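Long-range contacts in coronin (Toxoplasma gondii, PDB 4OZU), which probably binds actin filaments, the part present here being the WD40 beta-propeller domain of a longer protein that contributes to parasite invasion and egress: residues V104-L109 / P122-T127; K74-T79 / E118-I123; I94-C99 / A136-A141. All blocks are in the same frame, centred on the assembly; numbering follows the deposited sequence.

Contact 1 (V104-L109 / P122-T127)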
loop_
_atom_site.group_PDB
_atom_site.type_symbol
_atom_site.label_atom_id
_atom_site.label_comp_id
_atom_site.label_asym_id
_atom_site.label_seq_id
_atom_site.Cartn_x
_atom_site.Cartn_y
_atom_site.Cartn_z
ATOM N N VAL A 104 14.026 -0.258 -11.220
ATOM C CA VAL A 104 13.438 -0.912 -10.059
ATOM C C VAL A 104 14.497 -1.831 -9.467
ATOM O O VAL A 104 15.091 -2.639 -10.176
ATOM C CB VAL A 104 12.163 -1.717 -10.411
ATOM C CG1 VAL A 104 11.606 -2.414 -9.171
ATOM C CG2 VAL A 104 11.107 -0.804 -11.008
ATOM N N ARG A 105 14.738 -1.685 -8.166
ATOM C CA ARG A 105 15.778 -2.437 -7.474
ATOM C C ARG A 105 15.164 -3.346 -6.419
ATOM O O ARG A 105 14.315 -2.914 -5.649
ATOM C CB ARG A 105 16.781 -1.480 -6.824
ATOM C CG ARG A 105 17.597 -0.684 -7.830
ATOM C CD ARG A 105 18.452 0.382 -7.157
ATOM N NE ARG A 105 19.326 1.062 -8.116
ATOM C CZ ARG A 105 18.966 2.097 -8.871
ATOM N NH1 ARG A 105 17.739 2.593 -8.796
ATOM N NH2 ARG A 105 19.843 2.649 -9.708
ATOM N N ILE A 106 15.589 -4.606 -6.410
ATOM C CA ILE A 106 15.175 -5.558 -5.384
ATOM C C ILE A 106 16.314 -5.687 -4.386
ATOM O O ILE A 106 17.462 -5.917 -4.764
ATOM C CB ILE A 106 14.830 -6.951 -5.965
ATOM C CG1 ILE A 106 13.920 -6.831 -7.195
ATOM C CG2 ILE A 106 14.172 -7.817 -4.903
ATOM C CD1 ILE A 106 12.654 -6.049 -6.965
ATOM N N TRP A 107 15.987 -5.530 -3.111
ATOM C CA TRP A 107 16.977 -5.513 -2.046
ATOM C C TRP A 107 16.800 -6.690 -1.098
ATOM O O TRP A 107 15.677 -7.114 -0.842
ATOM C CB TRP A 107 16.866 -4.214 -1.258
ATOM C CG TRP A 107 17.053 -2.992 -2.075
ATOM C CD1 TRP A 107 16.076 -2.182 -2.568
ATOM C CD2 TRP A 107 18.300 -2.417 -2.488
ATOM N NE1 TRP A 107 16.635 -1.136 -3.261
ATOM C CE2 TRP A 107 17.998 -1.259 -3.230
ATOM C CE3 TRP A 107 19.638 -2.771 -2.303
ATOM C CZ2 TRP A 107 18.985 -0.455 -3.787
ATOM C CZ3 TRP A 107 20.618 -1.970 -2.855
ATOM C CH2 TRP A 107 20.286 -0.824 -3.589
ATOM N N GLN A 108 17.913 -7.198 -0.574
ATOM C CA GLN A 108 17.887 -8.221 0.466
ATOM C C GLN A 108 18.669 -7.760 1.688
ATOM O O GLN A 108 19.900 -7.664 1.654
ATOM C CB GLN A 108 18.455 -9.540 -0.047
ATOM C CG GLN A 108 18.294 -10.689 0.938
ATOM C CD GLN A 108 18.689 -12.024 0.347
ATOM O OE1 GLN A 108 19.522 -12.095 -0.556
ATOM N NE2 GLN A 108 18.087 -13.093 0.850
ATOM N N LEU A 109 17.952 -7.479 2.773
ATOM C CA LEU A 109 18.585 -7.062 4.025
ATOM C C LEU A 109 19.352 -8.212 4.670
ATOM O O LEU A 109 18.999 -9.377 4.485
ATOM C CB LEU A 109 17.531 -6.532 5.003
ATOM C CG LEU A 109 16.846 -5.232 4.576
ATOM C CD1 LEU A 109 15.541 -5.045 5.318
ATOM C CD2 LEU A 109 17.764 -4.044 4.813
ATOM N N PRO A 122 21.776 -4.141 -5.157
ATOM C CA PRO A 122 20.538 -4.926 -5.153
ATOM C C PRO A 122 20.784 -6.373 -5.555
ATOM O O PRO A 122 21.771 -6.645 -6.240
ATOM C CB PRO A 122 19.659 -4.230 -6.202
ATOM C CG PRO A 122 20.341 -2.957 -6.548
ATOM C CD PRO A 122 21.789 -3.137 -6.232
ATOM N N ILE A 123 19.908 -7.283 -5.143
ATOM C CA ILE A 123 20.012 -8.675 -5.577
ATOM C C ILE A 123 19.442 -8.836 -6.988
ATOM O O ILE A 123 19.735 -9.808 -7.684
ATOM C CB ILE A 123 19.289 -9.639 -4.610
ATOM C CG1 ILE A 123 17.799 -9.297 -4.500
ATOM C CG2 ILE A 123 19.961 -9.606 -3.243
ATOM C CD1 ILE A 123 16.992 -10.356 -3.787
ATOM N N ALA A 124 18.624 -7.874 -7.398
ATOM C CA ALA A 124 18.109 -7.826 -8.762
ATOM C C ALA A 124 17.913 -6.371 -9.174
ATOM O O ALA A 124 17.386 -5.560 -8.405
ATOM C CB ALA A 124 16.794 -8.608 -8.883
ATOM N N THR A 125 18.371 -6.054 -10.382
ATOM C CA THR A 125 18.255 -4.720 -10.950
ATOM C C THR A 125 17.395 -4.821 -12.209
ATOM O O THR A 125 17.819 -5.400 -13.207
ATOM C CB THR A 125 19.638 -4.121 -11.275
ATOM O OG1 THR A 125 20.408 -4.026 -10.069
ATOM C CG2 THR A 125 19.506 -2.738 -11.888
ATOM N N LEU A 126 16.186 -4.269 -12.142
ATOM C CA LEU A 126 15.190 -4.425 -13.203
ATOM C C LEU A 126 15.146 -3.183 -14.080
ATOM O O LEU A 126 14.621 -2.145 -13.678
ATOM C CB LEU A 126 13.811 -4.705 -12.600
ATOM C CG LEU A 126 13.763 -5.761 -11.498
ATOM C CD1 LEU A 126 12.325 -6.018 -11.102
ATOM C CD2 LEU A 126 14.444 -7.052 -11.934
ATOM N N THR A 127 15.706 -3.306 -15.282
ATOM C CA THR A 127 15.922 -2.169 -16.175
ATOM C C THR A 127 14.977 -2.216 -17.370
ATOM O O THR A 127 14.433 -3.276 -17.696
ATOM C CB THR A 127 17.369 -2.138 -16.689
ATOM O OG1 THR A 127 17.641 -3.334 -17.432
ATOM C CG2 THR A 127 18.358 -2.028 -15.535
#
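Backbone hydrogen bonds join strand 104-108 to the antiparallel strand 124-126, their axes 4.9 Å apart. Val104 and Leu126 form a hydrogen-bonded pair, Val104 N giving to Leu126 O and Leu126 N giving back to Val104 O at 2.8 Å, nearly along the C=O axis. Arg105 and Thr125 follow as a non-hydrogen-bonded pair. At Ile106 the pattern breaks into a classic beta bulge, Ile123 and Ala124 both facing it: Ile106 N points almost straight (177°) at Ala124 O, whereas Ile106 O takes a 2.8 Å bond from Ile123 N and a weak one from Ala124 N.

Apolar contacts line the face of Val104, Ile106, Ala124 and Leu126. There Ile106 CG1 rests on Ala124 CB at 3.8 Å and Ile106 CD1 reaches Leu126 CD1, isoleucine and leucine crossing obliquely; Ile106 also touches Trp138 of the next sheet. Ile106 CG2 meets Ile123 CG1, which stands in the crowded position between backbone N and carbonyl carbon (chi1 60°), while Ile123 CG2 presses on Gln108 CB.

On the other face, Pro122 lies alongside Trp107, its CG over one face of the six-membered ring, 3.9 Å from the centroid, a CH-pi interaction. The same CG touches Arg105 CG at 3.8 Å, so proline sits against both indole and arginine stem. Arg105 carries its charge onward to a salt bridge with Asp101, and Trp107 NE1 bonds to Thr97 OG1.

The blade's outer edge is thus held mainly by backbone bonds; Ile106 O, with one firm and one weak donor, marks the bulge, and Pro122 covers part of one indole face.

Contact 2 (K74-T79 / E118-I123)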
loop_
_atom_site.group_PDB
_atom_site.type_symbol
_atom_site.label_atom_id
_atom_site.label_comp_id
_atom_site.label_asym_id
_atom_site.label_seq_id
_atom_site.Cartn_x
_atom_site.Cartn_y
_atom_site.Cartn_z
ATOM N N LYS A 74 21.074 1.767 6.151
ATOM C CA LYS A 74 20.969 2.545 4.919
ATOM C C LYS A 74 20.958 1.681 3.668
ATOM O O LYS A 74 21.759 0.759 3.525
ATOM C CB LYS A 74 22.126 3.535 4.814
ATOM C CG LYS A 74 22.299 4.433 6.017
ATOM C CD LYS A 74 21.146 5.400 6.172
ATOM C CE LYS A 74 21.416 6.357 7.320
ATOM N NZ LYS A 74 20.303 7.310 7.515
ATOM N N ILE A 75 20.052 2.008 2.755
ATOM C CA ILE A 75 20.039 1.413 1.431
ATOM C C ILE A 75 20.323 2.519 0.418
ATOM O O ILE A 75 19.575 3.492 0.335
ATOM C CB ILE A 75 18.688 0.720 1.139
ATOM C CG1 ILE A 75 18.482 -0.441 2.111
ATOM C CG2 ILE A 75 18.633 0.218 -0.311
ATOM C CD1 ILE A 75 17.168 -1.184 1.931
ATOM N N LYS A 76 21.413 2.370 -0.333
ATOM C CA LYS A 76 21.831 3.379 -1.311
ATOM C C LYS A 76 21.559 2.874 -2.738
ATOM O O LYS A 76 20.426 2.525 -3.056
ATOM C CB LYS A 76 23.305 3.727 -1.104
ATOM C CG LYS A 76 23.606 4.262 0.294
ATOM C CD LYS A 76 25.040 4.754 0.417
ATOM C CE LYS A 76 25.335 5.286 1.814
ATOM N NZ LYS A 76 24.519 6.484 2.153
ATOM N N GLY A 77 22.571 2.848 -3.599
ATOM C CA GLY A 77 22.405 2.301 -4.940
ATOM C C GLY A 77 21.691 3.228 -5.913
ATOM O O GLY A 77 22.144 3.413 -7.046
ATOM N N HIS A 78 20.577 3.807 -5.474
ATOM C CA HIS A 78 19.810 4.741 -6.298
ATOM C C HIS A 78 20.656 5.927 -6.738
ATOM O O HIS A 78 21.506 6.396 -5.986
ATOM C CB HIS A 78 18.586 5.255 -5.535
ATOM C CG HIS A 78 17.853 4.195 -4.777
ATOM N ND1 HIS A 78 18.070 3.956 -3.436
ATOM C CD2 HIS A 78 16.903 3.314 -5.167
ATOM C CE1 HIS A 78 17.284 2.971 -3.035
ATOM N NE2 HIS A 78 16.566 2.566 -4.067
ATOM N N THR A 79 20.409 6.416 -7.952
ATOM C CA THR A 79 21.136 7.568 -8.480
ATOM C C THR A 79 20.212 8.788 -8.561
ATOM O O THR A 79 20.649 9.898 -8.863
ATOM C CB THR A 79 21.754 7.259 -9.864
ATOM O OG1 THR A 79 20.738 7.220 -10.877
ATOM C CG2 THR A 79 22.495 5.926 -9.825
ATOM N N GLU A 118 24.796 -1.209 5.711
ATOM C CA GLU A 118 24.724 -0.435 4.478
ATOM C C GLU A 118 24.543 -1.365 3.286
ATOM O O GLU A 118 25.342 -2.278 3.077
ATOM C CB GLU A 118 25.985 0.409 4.300
ATOM C CG GLU A 118 25.919 1.401 3.152
ATOM C CD GLU A 118 27.255 2.081 2.907
ATOM O OE1 GLU A 118 28.243 1.368 2.632
ATOM O OE2 GLU A 118 27.319 3.326 3.001
ATOM N N LEU A 119 23.484 -1.126 2.522
ATOM C CA LEU A 119 23.204 -1.869 1.299
ATOM C C LEU A 119 23.463 -0.997 0.078
ATOM O O LEU A 119 22.872 0.076 -0.056
ATOM C CB LEU A 119 21.756 -2.356 1.293
ATOM C CG LEU A 119 21.513 -3.861 1.380
ATOM C CD1 LEU A 119 22.179 -4.463 2.605
ATOM C CD2 LEU A 119 20.016 -4.134 1.393
ATOM N N LYS A 120 24.343 -1.459 -0.805
ATOM C CA LYS A 120 24.664 -0.731 -2.031
ATOM C C LYS A 120 24.265 -1.507 -3.279
ATOM O O LYS A 120 23.900 -0.910 -4.291
ATOM C CB LYS A 120 26.160 -0.409 -2.089
ATOM C CG LYS A 120 26.565 0.808 -1.277
ATOM C CD LYS A 120 27.994 1.232 -1.594
ATOM C CE LYS A 120 28.327 2.582 -0.980
ATOM N NZ LYS A 120 29.688 3.059 -1.362
ATOM N N GLU A 121 24.345 -2.833 -3.205
ATOM C CA GLU A 121 24.055 -3.686 -4.356
ATOM C C GLU A 121 22.708 -4.396 -4.223
ATOM O O GLU A 121 22.501 -5.161 -3.286
ATOM C CB GLU A 121 25.163 -4.726 -4.532
ATOM C CG GLU A 121 26.531 -4.134 -4.855
ATOM C CD GLU A 121 26.642 -3.627 -6.286
ATOM O OE1 GLU A 121 25.620 -3.608 -7.006
ATOM O OE2 GLU A 121 27.763 -3.253 -6.694
ATOM N N PRO A 122 21.776 -4.141 -5.157
ATOM C CA PRO A 122 20.538 -4.926 -5.153
ATOM C C PRO A 122 20.784 -6.373 -5.555
ATOM O O PRO A 122 21.771 -6.645 -6.240
ATOM C CB PRO A 122 19.659 -4.230 -6.202
ATOM C CG PRO A 122 20.341 -2.957 -6.548
ATOM C CD PRO A 122 21.789 -3.137 -6.232
ATOM N N ILE A 123 19.908 -7.283 -5.143
ATOM C CA ILE A 123 20.012 -8.675 -5.577
ATOM C C ILE A 123 19.442 -8.836 -6.988
ATOM O O ILE A 123 19.735 -9.808 -7.684
ATOM C CB ILE A 123 19.289 -9.639 -4.610
ATOM C CG1 ILE A 123 17.799 -9.297 -4.500
ATOM C CG2 ILE A 123 19.961 -9.606 -3.243
ATOM C CD1 ILE A 123 16.992 -10.356 -3.787
#
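Ile75 and Leu119 lie side by side and point the same way, Ile75 CG1 against Leu119 CB at 3.9 Å and both CG1 and CD1 of the isoleucine against Leu119 CD2. Ile75 holds CG1 anti to the carbonyl carbon with CD1 extended, which runs its outer carbons along the leucine. Leu119 adopts an unusual chi1 of -113°, off the staggered positions. Ile75 packs on Trp107 and Leu95, so this face looks into the neighbouring sheet.

The backbones run parallel. Leu119 N donates to Lys74 O at 2.7 Å and Leu119 O accepts from Lys76 N, also at 2.7 Å, both bonds nearly along the C=O axis; the second is almost straight at 178°. Leu119 is thus gripped at both N and O by residues flanking Ile75. In the beta-propeller this two-residue pairing adds strand 118-119, from the excursion between strands 104-108 and 124-126, to strand 73-75 at the outer edge of the preceding blade, extending that sheet.

On the opposite face from Ile75, the Lys74 amino end makes a cation-pi contact with Trp50. Lys76, just past the end of strand 73-75, crosses Glu118 of strand 118-119 obliquely. The lysine runs extended to CE, then bends at chi4 (-64°), so that Glu118 OE2 comes closest to CE, at 3.0 Å, and NZ stays 4.3 Å from OE2, beyond a salt bridge, leaving at most longer-range attraction, probably weakened by solvent. Lys120 lies alongside Lys76, its CE touching Lys76 CD. Gly77, with positive phi, turns the chain and passes its CA 3.6 Å from Lys120 O.

Contact 3 (I94-C99 / A136-A141)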
loop_
_atom_site.group_PDB
_atom_site.type_symbol
_atom_site.label_atom_id
_atom_site.label_comp_id
_atom_site.label_asym_id
_atom_site.label_seq_id
_atom_site.Cartn_x
_atom_site.Cartn_y
_atom_site.Cartn_z
ATOM N N ILE A 94 13.242 -8.907 2.121
ATOM C CA ILE A 94 13.164 -8.494 0.723
ATOM C C ILE A 94 12.251 -7.291 0.529
ATOM O O ILE A 94 11.127 -7.250 1.025
ATOM C CB ILE A 94 12.662 -9.652 -0.167
ATOM C CG1 ILE A 94 13.634 -10.834 -0.104
ATOM C CG2 ILE A 94 12.467 -9.196 -1.612
ATOM C CD1 ILE A 94 15.031 -10.538 -0.628
ATOM N N LEU A 95 12.738 -6.307 -0.211
ATOM C CA LEU A 95 11.904 -5.178 -0.572
ATOM C C LEU A 95 12.295 -4.660 -1.940
ATOM O O LEU A 95 13.355 -5.007 -2.473
ATOM C CB LEU A 95 12.013 -4.061 0.471
ATOM C CG LEU A 95 13.380 -3.392 0.635
ATOM C CD1 LEU A 95 13.199 -1.994 1.183
ATOM C CD2 LEU A 95 14.295 -4.193 1.565
ATOM N N ALA A 96 11.423 -3.827 -2.494
ATOM C CA ALA A 96 11.655 -3.214 -3.790
ATOM C C ALA A 96 11.513 -1.700 -3.727
ATOM O O ALA A 96 10.646 -1.174 -3.039
ATOM C CB ALA A 96 10.693 -3.779 -4.811
ATOM N N THR A 97 12.361 -1.005 -4.478
ATOM C CA THR A 97 12.220 0.430 -4.651
ATOM C C THR A 97 12.071 0.762 -6.128
ATOM O O THR A 97 12.678 0.122 -6.985
ATOM C CB THR A 97 13.423 1.210 -4.098
ATOM O OG1 THR A 97 14.611 0.806 -4.789
ATOM C CG2 THR A 97 13.589 0.975 -2.610
ATOM N N ALA A 98 11.241 1.760 -6.399
ATOM C CA ALA A 98 11.145 2.383 -7.707
ATOM C C ALA A 98 11.864 3.718 -7.648
ATOM O O ALA A 98 11.723 4.452 -6.679
ATOM C CB ALA A 98 9.698 2.578 -8.113
ATOM N N CYS A 99 12.618 4.043 -8.692
ATOM C CA CYS A 99 13.485 5.213 -8.661
ATOM C C CYS A 99 13.277 6.122 -9.872
ATOM O O CYS A 99 12.899 5.668 -10.962
ATOM C CB CYS A 99 14.941 4.761 -8.591
ATOM S SG CYS A 99 16.127 6.084 -8.355
ATOM N N ALA A 136 6.004 0.242 -7.435
ATOM C CA ALA A 136 6.549 -1.102 -7.462
ATOM C C ALA A 136 5.734 -1.916 -6.467
ATOM O O ALA A 136 5.894 -1.760 -5.258
ATOM C CB ALA A 136 8.017 -1.109 -7.105
ATOM N N GLU A 137 4.857 -2.764 -6.990
ATOM C CA GLU A 137 3.907 -3.508 -6.167
ATOM C C GLU A 137 4.034 -5.016 -6.354
ATOM O O GLU A 137 3.979 -5.536 -7.476
ATOM C CB GLU A 137 2.478 -3.073 -6.493
ATOM C CG GLU A 137 2.138 -1.653 -6.054
ATOM C CD GLU A 137 1.736 -1.546 -4.592
ATOM O OE1 GLU A 137 1.459 -2.585 -3.957
ATOM O OE2 GLU A 137 1.691 -0.408 -4.077
ATOM N N TRP A 138 4.182 -5.710 -5.234
ATOM C CA TRP A 138 4.300 -7.156 -5.230
ATOM C C TRP A 138 2.945 -7.830 -5.332
ATOM O O TRP A 138 1.988 -7.423 -4.671
ATOM C CB TRP A 138 4.968 -7.637 -3.945
ATOM C CG TRP A 138 6.355 -7.165 -3.712
ATOM C CD1 TRP A 138 6.748 -6.105 -2.945
ATOM C CD2 TRP A 138 7.552 -7.773 -4.201
ATOM N NE1 TRP A 138 8.122 -6.008 -2.939
ATOM C CE2 TRP A 138 8.637 -7.019 -3.704
ATOM C CE3 TRP A 138 7.814 -8.880 -5.014
ATOM C CZ2 TRP A 138 9.957 -7.339 -3.992
ATOM C CZ3 TRP A 138 9.130 -9.188 -5.309
ATOM C CH2 TRP A 138 10.185 -8.422 -4.797
ATOM N N ASN A 139 2.888 -8.890 -6.127
ATOM C CA ASN A 139 1.721 -9.748 -6.169
ATOM C C ASN A 139 1.479 -10.345 -4.782
ATOM O O ASN A 139 2.403 -10.876 -4.174
ATOM C CB ASN A 139 1.919 -10.849 -7.208
ATOM C CG ASN A 139 0.649 -11.618 -7.482
ATOM O OD1 ASN A 139 0.090 -12.262 -6.589
ATOM N ND2 ASN A 139 0.181 -11.552 -8.721
ATOM N N PRO A 140 0.240 -10.254 -4.276
ATOM C CA PRO A 140 -0.039 -10.724 -2.911
ATOM C C PRO A 140 -0.165 -12.237 -2.789
ATOM O O PRO A 140 -0.227 -12.728 -1.668
ATOM C CB PRO A 140 -1.374 -10.053 -2.583
ATOM C CG PRO A 140 -2.044 -9.917 -3.901
ATOM C CD PRO A 140 -0.945 -9.619 -4.885
ATOM N N ALA A 141 -0.196 -12.958 -3.908
ATOM C CA ALA A 141 -0.385 -14.408 -3.871
ATOM C C ALA A 141 0.791 -15.179 -4.453
ATOM O O ALA A 141 0.981 -16.353 -4.133
ATOM C CB ALA A 141 -1.650 -14.782 -4.604
#
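The Trp138 indole meets strand 94-99 with NE1, CE2, CZ2 and CH2; Leu95 C lies at the edge, near the ring plane, while Ala96 CB and Ile94 CG2 approach obliquely. CZ2 lies 3.7 Å from Ala96 CB and 3.9 Å from Ile94 CG2, and the isoleucine side chain crosses the tryptophan at about a right angle. Ring CG stands anti to the carbonyl carbon (chi1 -62°), and the indole N-H is satisfied outside the pair, NE1 bonding to Asn86 O on strand 82-87. That bond helps hold the ring's rotation against the sheet.

Alanine methyls make the other contacts: Ala98 CB meets Ala136 CB at 4.2 Å, and Ala96 CB lies 4.4 Å from the same methyl, consistent with the strands' close approach. No hydrogen bond links the two segments, whose strand axes pass 7.1 Å apart at 155°; Ala136 N and O instead bond to Asp84 and Asn86 side chains.

Beyond the strand, Asn139 OD1 accepts from Ala141 N at 2.8 Å, an Asx turn. Face-to-face packing of adjacent four-stranded sheets through apolar side chains is the inter-blade interface of a WD40 beta-propeller.

Contacts 1 and 3 meet on one antiparallel sheet, in which strands 94-99 and 104-108 are neighbours; contact 1 closes its outer edge, while contact 3 packs its face on the next sheet, nearer the middle of the domain. Their centres lie about 10 Å apart. Contact 2, centred about 8 Å from contact 1 and 15 Å from contact 3, extends the preceding sheet and shares Pro122 and Ile123 with contact 1. Along the chain the order is 74-79, 94-99, 104-109, 118-123 with 122-127, then 136-141, so contacts 2 and 3 interleave. His78 NE2 probably hydrogen-bonds Thr97 OG1, tying them together. Three consecutive propeller blades are thereby linked, edge and face.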